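Local coordinates for protein putative enoyl-CoA hydratase/isomerase (Bordetella parapertussis, PDB 3ISA) that probably acts on acyl-CoA thioesters as an enoyl-CoA hydratase or isomerase of the crotonase-like family, at residues Arg13-Thr21 with Ala45-Phe56; Val94-Ala105 with Leu116-Thr126. One frame throughout, in Å; residues are numbered along the deposited sequence.

Interaction 1 (Arg13-Thr21 with Ala45-Phe56); sequences RRPAAWTFT and AAHREQVPLLVF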
# COMPACT_ATOMS: atom_id res chain seq x y z
N ARG D 13 -13.66 26.19 -27.57
CA ARG D 13 -12.25 25.90 -27.60
C ARG D 13 -11.42 27.16 -27.85
O ARG D 13 -11.61 27.86 -28.85
CB ARG D 13 -11.94 24.86 -28.68
CG ARG D 13 -12.76 23.59 -28.53
CD ARG D 13 -12.42 22.59 -29.60
NE ARG D 13 -13.00 21.28 -29.34
CZ ARG D 13 -14.25 20.93 -29.65
NH1 ARG D 13 -15.07 21.81 -30.22
NH2 ARG D 13 -14.69 19.71 -29.37
N ARG D 14 -10.50 27.43 -26.93
CA ARG D 14 -9.50 28.50 -27.06
C ARG D 14 -8.10 27.91 -26.77
O ARG D 14 -8.01 26.82 -26.21
CB ARG D 14 -9.82 29.65 -26.09
CG ARG D 14 -11.16 30.34 -26.36
CD ARG D 14 -11.18 31.04 -27.72
NE ARG D 14 -12.42 31.80 -27.90
CZ ARG D 14 -13.54 31.31 -28.43
NH1 ARG D 14 -13.59 30.05 -28.86
NH2 ARG D 14 -14.61 32.08 -28.52
N PRO D 15 -7.01 28.63 -27.14
CA PRO D 15 -5.66 28.05 -26.97
C PRO D 15 -5.36 27.62 -25.52
O PRO D 15 -4.82 26.54 -25.32
CB PRO D 15 -4.73 29.19 -27.39
CG PRO D 15 -5.55 30.02 -28.34
CD PRO D 15 -6.93 29.99 -27.73
N ALA D 16 -5.71 28.44 -24.53
CA ALA D 16 -5.39 28.14 -23.12
C ALA D 16 -6.48 27.36 -22.37
O ALA D 16 -6.23 26.84 -21.27
CB ALA D 16 -5.03 29.40 -22.35
N ALA D 17 -7.67 27.25 -22.95
CA ALA D 17 -8.84 26.75 -22.21
C ALA D 17 -9.96 26.24 -23.10
O ALA D 17 -10.30 26.88 -24.10
CB ALA D 17 -9.40 27.84 -21.27
N TRP D 18 -10.55 25.11 -22.70
CA TRP D 18 -11.82 24.67 -23.26
C TRP D 18 -12.87 24.84 -22.19
O TRP D 18 -12.64 24.51 -21.02
CB TRP D 18 -11.79 23.19 -23.67
CG TRP D 18 -11.04 22.88 -24.92
CD1 TRP D 18 -10.14 23.68 -25.58
CD2 TRP D 18 -11.10 21.65 -25.65
NE1 TRP D 18 -9.65 23.02 -26.69
CE2 TRP D 18 -10.22 21.77 -26.76
CE3 TRP D 18 -11.83 20.46 -25.49
CZ2 TRP D 18 -10.03 20.74 -27.69
CZ3 TRP D 18 -11.64 19.43 -26.41
CH2 TRP D 18 -10.75 19.58 -27.51
N THR D 19 -14.01 25.39 -22.58
CA THR D 19 -15.12 25.53 -21.66
C THR D 19 -16.23 24.55 -22.04
O THR D 19 -16.76 24.57 -23.16
CB THR D 19 -15.65 26.99 -21.64
OG1 THR D 19 -14.57 27.86 -21.30
CG2 THR D 19 -16.81 27.15 -20.63
N PHE D 20 -16.55 23.68 -21.09
CA PHE D 20 -17.60 22.69 -21.22
C PHE D 20 -18.86 23.20 -20.53
O PHE D 20 -18.94 23.22 -19.30
CB PHE D 20 -17.17 21.38 -20.54
CG PHE D 20 -15.97 20.72 -21.17
CD1 PHE D 20 -16.14 19.77 -22.17
CD2 PHE D 20 -14.69 21.03 -20.75
CE1 PHE D 20 -15.04 19.14 -22.77
CE2 PHE D 20 -13.56 20.40 -21.34
CZ PHE D 20 -13.75 19.45 -22.35
N THR D 21 -19.83 23.63 -21.32
CA THR D 21 -21.07 24.12 -20.76
C THR D 21 -22.14 23.03 -20.86
O THR D 21 -22.57 22.67 -21.97
CB THR D 21 -21.54 25.44 -21.45
OG1 THR D 21 -20.52 26.43 -21.34
CG2 THR D 21 -22.84 25.95 -20.82
N ALA D 45 -10.64 14.27 -25.64
CA ALA D 45 -10.09 15.07 -26.73
C ALA D 45 -9.17 16.17 -26.18
O ALA D 45 -8.09 16.39 -26.70
CB ALA D 45 -11.21 15.67 -27.56
N ALA D 46 -9.61 16.83 -25.10
CA ALA D 46 -8.79 17.84 -24.43
C ALA D 46 -7.46 17.28 -23.88
O ALA D 46 -6.44 17.97 -23.93
CB ALA D 46 -9.58 18.53 -23.34
N HIS D 47 -7.49 16.04 -23.37
CA HIS D 47 -6.28 15.42 -22.88
C HIS D 47 -5.32 15.08 -24.04
O HIS D 47 -4.12 15.29 -23.92
CB HIS D 47 -6.61 14.21 -21.99
CG HIS D 47 -7.33 14.58 -20.72
ND1 HIS D 47 -7.84 13.65 -19.85
CD2 HIS D 47 -7.63 15.79 -20.19
CE1 HIS D 47 -8.41 14.26 -18.83
NE2 HIS D 47 -8.31 15.56 -19.02
N ARG D 48 -5.86 14.62 -25.16
CA ARG D 48 -5.05 14.40 -26.37
C ARG D 48 -4.39 15.69 -26.85
O ARG D 48 -3.22 15.71 -27.24
CB ARG D 48 -5.89 13.77 -27.48
CG ARG D 48 -6.22 12.28 -27.25
CD ARG D 48 -6.72 11.61 -28.55
NE ARG D 48 -7.70 12.44 -29.27
CZ ARG D 48 -9.02 12.43 -29.06
NH1 ARG D 48 -9.55 11.60 -28.16
NH2 ARG D 48 -9.81 13.24 -29.77
N GLU D 49 -5.14 16.79 -26.76
CA GLU D 49 -4.68 18.08 -27.29
C GLU D 49 -3.93 18.90 -26.23
O GLU D 49 -3.47 20.03 -26.48
CB GLU D 49 -5.88 18.82 -27.92
CG GLU D 49 -6.48 18.00 -29.12
CD GLU D 49 -7.82 18.49 -29.69
OE1 GLU D 49 -7.96 19.70 -29.96
OE2 GLU D 49 -8.73 17.65 -29.93
N GLN D 50 -3.78 18.30 -25.05
CA GLN D 50 -3.06 18.90 -23.90
C GLN D 50 -3.51 20.32 -23.56
O GLN D 50 -2.69 21.21 -23.30
CB GLN D 50 -1.54 18.85 -24.11
CG GLN D 50 -1.01 17.43 -24.13
CD GLN D 50 0.49 17.40 -24.23
OE1 GLN D 50 1.06 17.84 -25.22
NE2 GLN D 50 1.14 16.90 -23.18
N VAL D 51 -4.83 20.51 -23.57
CA VAL D 51 -5.46 21.77 -23.20
C VAL D 51 -5.09 22.14 -21.76
O VAL D 51 -5.25 21.33 -20.83
CB VAL D 51 -7.00 21.70 -23.38
CG1 VAL D 51 -7.65 23.04 -23.03
CG2 VAL D 51 -7.37 21.28 -24.83
N PRO D 52 -4.54 23.34 -21.56
CA PRO D 52 -4.06 23.72 -20.21
C PRO D 52 -5.16 23.78 -19.15
O PRO D 52 -4.96 23.30 -18.01
CB PRO D 52 -3.44 25.10 -20.44
CG PRO D 52 -3.09 25.13 -21.91
CD PRO D 52 -4.24 24.39 -22.56
N LEU D 53 -6.31 24.35 -19.52
CA LEU D 53 -7.41 24.55 -18.58
C LEU D 53 -8.74 24.02 -19.13
O LEU D 53 -9.14 24.35 -20.26
CB LEU D 53 -7.56 26.04 -18.26
CG LEU D 53 -8.78 26.42 -17.41
CD1 LEU D 53 -8.61 25.95 -15.95
CD2 LEU D 53 -9.04 27.93 -17.45
N LEU D 54 -9.41 23.19 -18.34
CA LEU D 54 -10.79 22.80 -18.62
C LEU D 54 -11.71 23.54 -17.67
O LEU D 54 -11.55 23.46 -16.44
CB LEU D 54 -11.00 21.29 -18.42
CG LEU D 54 -9.95 20.37 -19.05
CD1 LEU D 54 -10.32 18.89 -18.87
CD2 LEU D 54 -9.72 20.72 -20.52
N VAL D 55 -12.67 24.25 -18.25
CA VAL D 55 -13.69 24.96 -17.47
C VAL D 55 -15.04 24.24 -17.58
O VAL D 55 -15.48 23.86 -18.68
CB VAL D 55 -13.83 26.44 -17.93
CG1 VAL D 55 -14.93 27.16 -17.13
CG2 VAL D 55 -12.49 27.18 -17.83
N PHE D 56 -15.68 24.02 -16.43
CA PHE D 56 -17.01 23.42 -16.38
C PHE D 56 -18.07 24.38 -15.83
O PHE D 56 -17.93 24.92 -14.73
CB PHE D 56 -16.99 22.14 -15.55
CG PHE D 56 -16.13 21.05 -16.15
CD1 PHE D 56 -16.70 20.10 -17.00
CD2 PHE D 56 -14.76 20.99 -15.87
CE1 PHE D 56 -15.92 19.11 -17.57
CE2 PHE D 56 -13.96 19.99 -16.43
CZ PHE D 56 -14.55 19.05 -17.28

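Interaction 2 (Val94-Ala105 with Leu116-Thr126); sequences VAGSPSLTLALA and LFAACKWRYCT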
# COMPACT_ATOMS: atom_id res chain seq x y z
N VAL D 94 -11.81 13.52 -15.07
CA VAL D 94 -11.74 14.94 -14.67
C VAL D 94 -10.81 15.12 -13.45
O VAL D 94 -9.90 15.98 -13.48
CB VAL D 94 -13.15 15.52 -14.43
CG1 VAL D 94 -13.06 17.01 -13.97
CG2 VAL D 94 -14.01 15.37 -15.69
N ALA D 95 -11.01 14.30 -12.42
CA ALA D 95 -10.20 14.36 -11.18
C ALA D 95 -8.70 14.19 -11.42
O ALA D 95 -7.89 14.92 -10.82
CB ALA D 95 -10.68 13.37 -10.15
N GLY D 96 -8.35 13.24 -12.28
CA GLY D 96 -6.95 12.93 -12.60
C GLY D 96 -6.41 13.64 -13.84
O GLY D 96 -5.41 13.23 -14.41
N SER D 97 -7.08 14.72 -14.25
CA SER D 97 -6.72 15.41 -15.50
C SER D 97 -5.31 16.04 -15.41
O SER D 97 -4.97 16.65 -14.40
CB SER D 97 -7.73 16.51 -15.81
OG SER D 97 -7.48 17.12 -17.07
N PRO D 98 -4.51 15.90 -16.48
CA PRO D 98 -3.27 16.68 -16.63
C PRO D 98 -3.55 18.18 -16.82
O PRO D 98 -2.65 19.00 -16.62
CB PRO D 98 -2.64 16.10 -17.90
CG PRO D 98 -3.32 14.77 -18.11
CD PRO D 98 -4.71 14.97 -17.61
N SER D 99 -4.77 18.53 -17.25
CA SER D 99 -5.17 19.94 -17.33
C SER D 99 -5.51 20.45 -15.94
O SER D 99 -5.99 19.69 -15.10
CB SER D 99 -6.42 20.11 -18.18
OG SER D 99 -6.29 19.53 -19.47
N LEU D 100 -5.29 21.74 -15.69
CA LEU D 100 -5.95 22.39 -14.55
C LEU D 100 -7.46 22.35 -14.84
O LEU D 100 -7.87 22.45 -16.00
CB LEU D 100 -5.49 23.84 -14.40
CG LEU D 100 -6.12 24.66 -13.25
CD1 LEU D 100 -5.85 23.95 -11.88
CD2 LEU D 100 -5.59 26.07 -13.25
N THR D 101 -8.27 22.19 -13.80
CA THR D 101 -9.73 22.16 -13.98
C THR D 101 -10.39 23.18 -13.07
O THR D 101 -9.98 23.35 -11.91
CB THR D 101 -10.28 20.76 -13.70
OG1 THR D 101 -9.88 20.35 -12.38
CG2 THR D 101 -9.71 19.75 -14.75
N LEU D 102 -11.41 23.85 -13.61
CA LEU D 102 -12.14 24.90 -12.92
C LEU D 102 -13.64 24.67 -13.07
O LEU D 102 -14.15 24.50 -14.18
CB LEU D 102 -11.74 26.29 -13.48
CG LEU D 102 -12.60 27.53 -13.13
CD1 LEU D 102 -12.53 27.82 -11.66
CD2 LEU D 102 -12.13 28.76 -13.90
N ALA D 103 -14.35 24.69 -11.96
CA ALA D 103 -15.80 24.54 -12.01
C ALA D 103 -16.46 25.78 -11.42
O ALA D 103 -15.96 26.35 -10.45
CB ALA D 103 -16.24 23.30 -11.29
N LEU D 104 -17.58 26.17 -12.00
CA LEU D 104 -18.29 27.38 -11.61
C LEU D 104 -19.75 27.02 -11.44
O LEU D 104 -20.45 26.74 -12.42
CB LEU D 104 -18.12 28.45 -12.69
CG LEU D 104 -16.70 28.94 -12.99
CD1 LEU D 104 -16.66 29.66 -14.34
CD2 LEU D 104 -16.15 29.83 -11.88
N ALA D 105 -20.20 26.95 -10.18
CA ALA D 105 -21.54 26.47 -9.86
C ALA D 105 -22.46 27.60 -9.45
O ALA D 105 -22.01 28.59 -8.87
CB ALA D 105 -21.50 25.45 -8.73
N LEU D 116 -19.14 16.13 -9.99
CA LEU D 116 -18.42 16.67 -11.13
C LEU D 116 -17.71 17.96 -10.73
O LEU D 116 -16.54 18.16 -11.04
CB LEU D 116 -19.37 16.88 -12.31
CG LEU D 116 -18.75 17.55 -13.55
CD1 LEU D 116 -17.54 16.75 -14.08
CD2 LEU D 116 -19.85 17.69 -14.61
N PHE D 117 -18.45 18.82 -10.02
CA PHE D 117 -17.92 20.02 -9.40
C PHE D 117 -16.71 19.69 -8.49
O PHE D 117 -15.64 20.31 -8.63
CB PHE D 117 -19.06 20.69 -8.61
CG PHE D 117 -18.70 22.02 -8.04
CD1 PHE D 117 -18.69 23.15 -8.86
CD2 PHE D 117 -18.42 22.17 -6.68
CE1 PHE D 117 -18.35 24.40 -8.35
CE2 PHE D 117 -18.11 23.42 -6.15
CZ PHE D 117 -18.08 24.54 -6.99
N ALA D 118 -16.88 18.70 -7.60
CA ALA D 118 -15.83 18.25 -6.66
C ALA D 118 -14.55 17.76 -7.35
O ALA D 118 -13.45 17.97 -6.84
CB ALA D 118 -16.37 17.15 -5.72
N ALA D 119 -14.71 17.11 -8.52
CA ALA D 119 -13.60 16.56 -9.30
C ALA D 119 -12.67 17.65 -9.85
O ALA D 119 -11.53 17.39 -10.20
CB ALA D 119 -14.14 15.69 -10.45
N CYS D 120 -13.18 18.88 -9.92
CA CYS D 120 -12.40 20.01 -10.42
C CYS D 120 -11.56 20.64 -9.32
O CYS D 120 -12.00 20.68 -8.18
CB CYS D 120 -13.32 21.07 -11.02
SG CYS D 120 -14.14 20.47 -12.50
N LYS D 121 -10.36 21.12 -9.67
CA LYS D 121 -9.38 21.58 -8.69
C LYS D 121 -9.69 22.97 -8.15
O LYS D 121 -9.56 23.20 -6.94
CB LYS D 121 -7.98 21.54 -9.29
CG LYS D 121 -7.47 20.13 -9.70
CD LYS D 121 -7.26 19.22 -8.46
CE LYS D 121 -7.25 17.71 -8.82
NZ LYS D 121 -8.63 17.15 -9.12
N TRP D 122 -10.05 23.90 -9.04
CA TRP D 122 -10.48 25.25 -8.62
C TRP D 122 -12.01 25.27 -8.64
O TRP D 122 -12.64 24.99 -9.66
CB TRP D 122 -9.90 26.33 -9.56
CG TRP D 122 -8.42 26.62 -9.43
CD1 TRP D 122 -7.44 25.77 -8.98
CD2 TRP D 122 -7.76 27.85 -9.76
NE1 TRP D 122 -6.21 26.40 -9.02
CE2 TRP D 122 -6.38 27.67 -9.49
CE3 TRP D 122 -8.20 29.08 -10.25
CZ2 TRP D 122 -5.45 28.69 -9.70
CZ3 TRP D 122 -7.27 30.10 -10.45
CH2 TRP D 122 -5.91 29.89 -10.19
N ARG D 123 -12.62 25.57 -7.49
CA ARG D 123 -14.07 25.48 -7.38
C ARG D 123 -14.63 26.77 -6.80
O ARG D 123 -14.23 27.19 -5.71
CB ARG D 123 -14.47 24.29 -6.50
CG ARG D 123 -13.89 22.95 -6.95
CD ARG D 123 -14.22 21.83 -5.95
NE ARG D 123 -13.56 22.01 -4.66
CZ ARG D 123 -12.28 21.71 -4.40
NH1 ARG D 123 -11.78 21.92 -3.18
NH2 ARG D 123 -11.50 21.21 -5.35
N TYR D 124 -15.55 27.38 -7.54
CA TYR D 124 -16.20 28.63 -7.12
C TYR D 124 -17.70 28.47 -7.26
O TYR D 124 -18.18 27.72 -8.12
CB TYR D 124 -15.73 29.81 -7.98
CG TYR D 124 -14.28 30.21 -7.79
CD1 TYR D 124 -13.92 31.17 -6.83
CD2 TYR D 124 -13.28 29.66 -8.58
CE1 TYR D 124 -12.60 31.54 -6.66
CE2 TYR D 124 -11.95 30.02 -8.41
CZ TYR D 124 -11.62 30.97 -7.45
OH TYR D 124 -10.30 31.33 -7.28
N CYS D 125 -18.46 29.18 -6.43
CA CYS D 125 -19.90 29.21 -6.62
C CYS D 125 -20.48 30.60 -6.32
O CYS D 125 -19.81 31.42 -5.71
CB CYS D 125 -20.60 28.13 -5.80
SG CYS D 125 -20.58 28.39 -4.01
N THR D 126 -21.71 30.83 -6.77
CA THR D 126 -22.45 32.05 -6.41
C THR D 126 -22.84 31.99 -4.93
O THR D 126 -23.01 30.89 -4.39
CB THR D 126 -23.71 32.23 -7.29
OG1 THR D 126 -24.52 31.05 -7.25
CG2 THR D 126 -23.34 32.58 -8.74
O HOH W 1 -8.93 17.98 -11.98

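Interaction 1 (Arg13-Thr21 with Ala45-Phe56)
The beta-alpha-beta unit made of strand 17-22, helix 33-48 and strand 53-58 is closed where the indole of Trp18 packs against Ala46 and Val51, the end of the helix and the turn after it. Two methyls share one face of the indole in CH-pi contacts: Val51 CG2 stands 3.5 Å from the centroid of the Trp18 five-membered ring, and Ala46 CB 4.1 Å from that of its six-membered ring. Arg13 CG lies over the rim of the opposite face. With chi1 of Val51 at -178°, CG1 is anti to the backbone N and reaches Trp18 CD1, while CG2 is left over the ring. Glu49 turns its carboxylate across the far rim, planes 79° apart, and brings OE1 to 3.2 Å from Trp18 CZ2. Gln50 ends the helix in a Schellman motif, and Val51 and Pro52 lead into a parallel strand pair within the main sheet of the crotonase fold. There Val55 N donates to Trp18 O at 2.8 Å and Trp18 N to Leu53 O at 2.9 Å, whereas the bond from Leu53 N to Ala16 O is weak. On the same sheet face as Trp18, the near-parallel rings of Phe20 and Phe56 (12°) are displaced, with centroids 5.1 Å apart and little overlap. Leu54 CD2 meets the edge of the Phe20 ring, 3.9 Å from CE2, and strand 9-13 adds Leu9 and Ile11 beside Phe20.

Interaction 2 (Val94-Ala105 with Leu116-Thr126)
A chi1 of 56° sets Thr101 OG1 between its own backbone N and carbonyl carbon, where it accepts the backbone N-H of Lys121, with 2.9 Å from OG1 to Lys121 N. Lys121 bends at chi2 (-67°) and chi4 (-74°), folding its chain past that hydroxyl so that NZ bonds Ala95 O at 2.9 Å on a carbonyl lone pair. Lys121 NZ thus bridges Ala95 O, firmly, and Ala119 O, weakly. A water hydrogen-bonds Val94 O, takes a bond from Lys121 NZ and lies 2.6 Å from Thr101 OG1. Strands 100-105 and 122-125 then run parallel, with Trp122 N on Thr101 O and Ala103 N on Trp122 O continuing the ladder to Thr126.

On one face of the sheet Leu100 CD2 sits above one face of the Trp122 ring, toward its rim, while CD1 approaches Trp122 CD1 to 3.8 Å. Leu102 CD1 meets the edge of Tyr124, 3.7 Å from CD2, and Leu104 lies alongside Tyr124. Arg178 gives Trp122 a cation-pi partner and bonds Tyr124 OH. On the other face Ala103 CB and Ala105 CB lie against Phe117 CD1 and CE1, with 3.3 Å from Ala105 CB to Phe117 CE1; Cys120 SG fits between Ala103 CB and Val94 CG1. In the modelled conformer given, Arg123 forms a salt bridge to Asp154 of a second subunit. The parallel strands 100-105 and 122-125 are neighbours in the main sheet, connected through strand 108-110 of the second, smaller sheet and helix 112-119, consistent with the core of a crotonase fold.

In the fold
Both contacts pair neighbouring parallel strands of one sheet, and strands 53-58 and 100-105 join them: Phe56 N probably bonds Leu102 O, and Val51 O probably bonds Ser99 OG. Interaction 1, its centre about 16 Å from the centre of the chain, is partly buried; interaction 2, its centre about 8 Å from the same point, is buried almost throughout. The difference shows in the chemistry. At 13-21 with 45-56 an indole packs between strand and helix, with charged side chains at its rim. At 94-105 with 116-126 alanines and a phenylalanine meet where helix and sheet touch, a lysine and a water satisfy buried carbonyls, and an arginine reaches a second subunit.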